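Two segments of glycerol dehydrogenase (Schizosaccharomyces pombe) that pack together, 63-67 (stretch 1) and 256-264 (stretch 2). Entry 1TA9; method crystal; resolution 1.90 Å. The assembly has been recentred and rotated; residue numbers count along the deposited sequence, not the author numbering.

Stretch 1 63-67: DRIFT
Stretch 2 256-264: ASIAGRYIA

A short strand, Arg 64 to Thr 67, lies against the start of a helix running from Ile 258 beyond Ala 264. Their axes approach to 8.9 Å, with N-to-C directions 47° apart. The register is set where the helix begins: Arg 64 CA and Ser 257 CA are 5.9 Å apart. Strand torsions run from -87/117 at Arg 64 to -131/146 at Thr 67; Ser 257 is extended (-82/161), and from Ile 258 onward phi/psi stays near -65/-38.

No direct hydrogen bond crosses the contact. Instead one water joins the backbones, donating to Ile 65 O at 2.7 Å and accepting from Ser 257 N at 2.9 Å, so both polar groups are satisfied.

Ser 257 is the N-cap. Its p rotamer (chi1 66°) places OG to accept from Gly 260 N at 3.1 Å and 158°, answering an amide that has no preceding helical carbonyl to bond.

Two strand side chains, Arg 64 and Phe 66, leave CA sideways and use t chi1 rotamers to bring their ends closer to the helix. Arg 64 (t, t, m, chi4 -147°) lays its aliphatic portion over the residues just before the helix, CG lying 3.9 Å from Ser 257 CA, and NH2 reaches 4.0 Å from Ile 258 CG1; its NH1 and NH2 are hydrogen-bonded elsewhere in the structure. Between them, Ile 65 (m, t) points away.

Phe 66 (chi1 177°, chi2 -89°) presents its ring edge to the cap and first turns: CD2 sits 3.7 Å from Ser 257 OG, and CE2 lies 3.8 Å from Ile 263 CD1. Ala 259 and Ile 263 both point toward the strand. Ala 259 CB comes within 4.2 Å of Phe 66 CD2, while Ile 263 (m, t) extends its CD1 to the ring. Gly 260 N lies 4.3 Å from Phe 66 CE2, at the ring edge.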

# COMPACT_ATOMS: atom_id res chain seq x y z
N ASP B 63 38.19 15.64 2.05
CA ASP B 63 37.52 15.39 3.32
C ASP B 63 36.03 15.72 3.26
O ASP B 63 35.59 16.46 2.39
CB ASP B 63 38.19 16.23 4.41
CG ASP B 63 39.67 15.91 4.57
OD1 ASP B 63 40.01 14.71 4.69
OD2 ASP B 63 40.50 16.84 4.57
N ARG B 64 35.27 15.15 4.20
CA ARG B 64 33.83 15.39 4.30
C ARG B 64 33.70 16.64 5.16
O ARG B 64 34.09 16.64 6.33
CB ARG B 64 33.14 14.20 4.98
CG ARG B 64 31.63 14.32 5.04
CD ARG B 64 30.99 13.14 5.78
NE ARG B 64 31.35 11.85 5.19
CZ ARG B 64 30.56 10.79 5.16
NH1 ARG B 64 30.97 9.65 4.61
NH2 ARG B 64 29.33 10.86 5.67
N ILE B 65 33.15 17.70 4.58
CA ILE B 65 33.04 18.99 5.27
C ILE B 65 31.65 19.59 5.40
O ILE B 65 30.87 19.60 4.45
CB ILE B 65 33.93 20.04 4.55
CG1 ILE B 65 35.37 19.53 4.47
CG2 ILE B 65 33.85 21.38 5.26
CD1 ILE B 65 36.30 20.42 3.64
N PHE B 66 31.35 20.10 6.59
CA PHE B 66 30.09 20.76 6.88
C PHE B 66 30.48 22.14 7.37
O PHE B 66 31.42 22.28 8.17
CB PHE B 66 29.30 20.00 7.96
CG PHE B 66 28.01 20.67 8.35
CD1 PHE B 66 27.98 21.60 9.38
CD2 PHE B 66 26.82 20.35 7.69
CE1 PHE B 66 26.77 22.22 9.75
CE2 PHE B 66 25.61 20.96 8.05
CZ PHE B 66 25.59 21.90 9.08
N THR B 67 29.78 23.16 6.90
CA THR B 67 30.10 24.54 7.27
C THR B 67 28.83 25.27 7.71
O THR B 67 27.74 25.00 7.19
CB THR B 67 30.77 25.26 6.08
OG1 THR B 67 31.27 26.54 6.51
CG2 THR B 67 29.79 25.45 4.94
N ALA B 256 30.23 15.90 0.08
CA ALA B 256 29.01 16.31 0.74
C ALA B 256 28.70 15.46 1.97
O ALA B 256 28.80 14.24 1.94
CB ALA B 256 27.84 16.24 -0.24
N SER B 257 28.31 16.13 3.06
CA SER B 257 27.95 15.44 4.29
C SER B 257 26.51 14.96 4.18
O SER B 257 25.74 15.45 3.35
CB SER B 257 28.07 16.39 5.48
OG SER B 257 27.11 17.43 5.37
N ILE B 258 26.14 13.99 5.01
CA ILE B 258 24.78 13.48 5.02
C ILE B 258 23.88 14.55 5.66
O ILE B 258 22.76 14.78 5.22
CB ILE B 258 24.69 12.16 5.83
CG1 ILE B 258 25.41 11.05 5.06
CG2 ILE B 258 23.22 11.78 6.09
CD1 ILE B 258 25.51 9.74 5.82
N ALA B 259 24.41 15.22 6.68
CA ALA B 259 23.66 16.27 7.38
C ALA B 259 23.17 17.35 6.42
O ALA B 259 22.01 17.78 6.49
CB ALA B 259 24.53 16.88 8.47
N GLY B 260 24.04 17.81 5.53
CA GLY B 260 23.65 18.84 4.59
C GLY B 260 22.51 18.37 3.70
O GLY B 260 21.60 19.14 3.38
N ARG B 261 22.57 17.11 3.29
CA ARG B 261 21.54 16.55 2.43
C ARG B 261 20.19 16.52 3.13
O ARG B 261 19.16 16.75 2.51
CB ARG B 261 21.94 15.15 1.99
CG ARG B 261 21.08 14.59 0.87
CD ARG B 261 21.60 13.26 0.38
NE ARG B 261 20.96 12.88 -0.88
CZ ARG B 261 21.23 11.75 -1.53
NH1 ARG B 261 22.12 10.91 -1.05
NH2 ARG B 261 20.61 11.48 -2.67
N TYR B 262 20.19 16.25 4.44
CA TYR B 262 18.94 16.21 5.20
C TYR B 262 18.39 17.61 5.45
O TYR B 262 17.18 17.79 5.56
CB TYR B 262 19.15 15.47 6.52
CG TYR B 262 18.83 14.00 6.43
CD1 TYR B 262 17.63 13.49 6.92
CD2 TYR B 262 19.72 13.11 5.81
CE1 TYR B 262 17.32 12.14 6.80
CE2 TYR B 262 19.42 11.76 5.69
CZ TYR B 262 18.21 11.28 6.19
OH TYR B 262 17.91 9.95 6.07
N ILE B 263 19.27 18.60 5.54
CA ILE B 263 18.81 19.97 5.75
C ILE B 263 18.16 20.45 4.46
O ILE B 263 17.19 21.21 4.49
CB ILE B 263 19.98 20.90 6.15
CG1 ILE B 263 20.58 20.43 7.48
CG2 ILE B 263 19.48 22.34 6.29
CD1 ILE B 263 21.83 21.19 7.91
N ALA B 264 18.68 19.99 3.32
CA ALA B 264 18.09 20.36 2.03
C ALA B 264 16.70 19.72 1.96
O ALA B 264 15.76 20.32 1.44
CB ALA B 264 18.96 19.84 0.88
O HOH W 1 28.43 19.05 3.43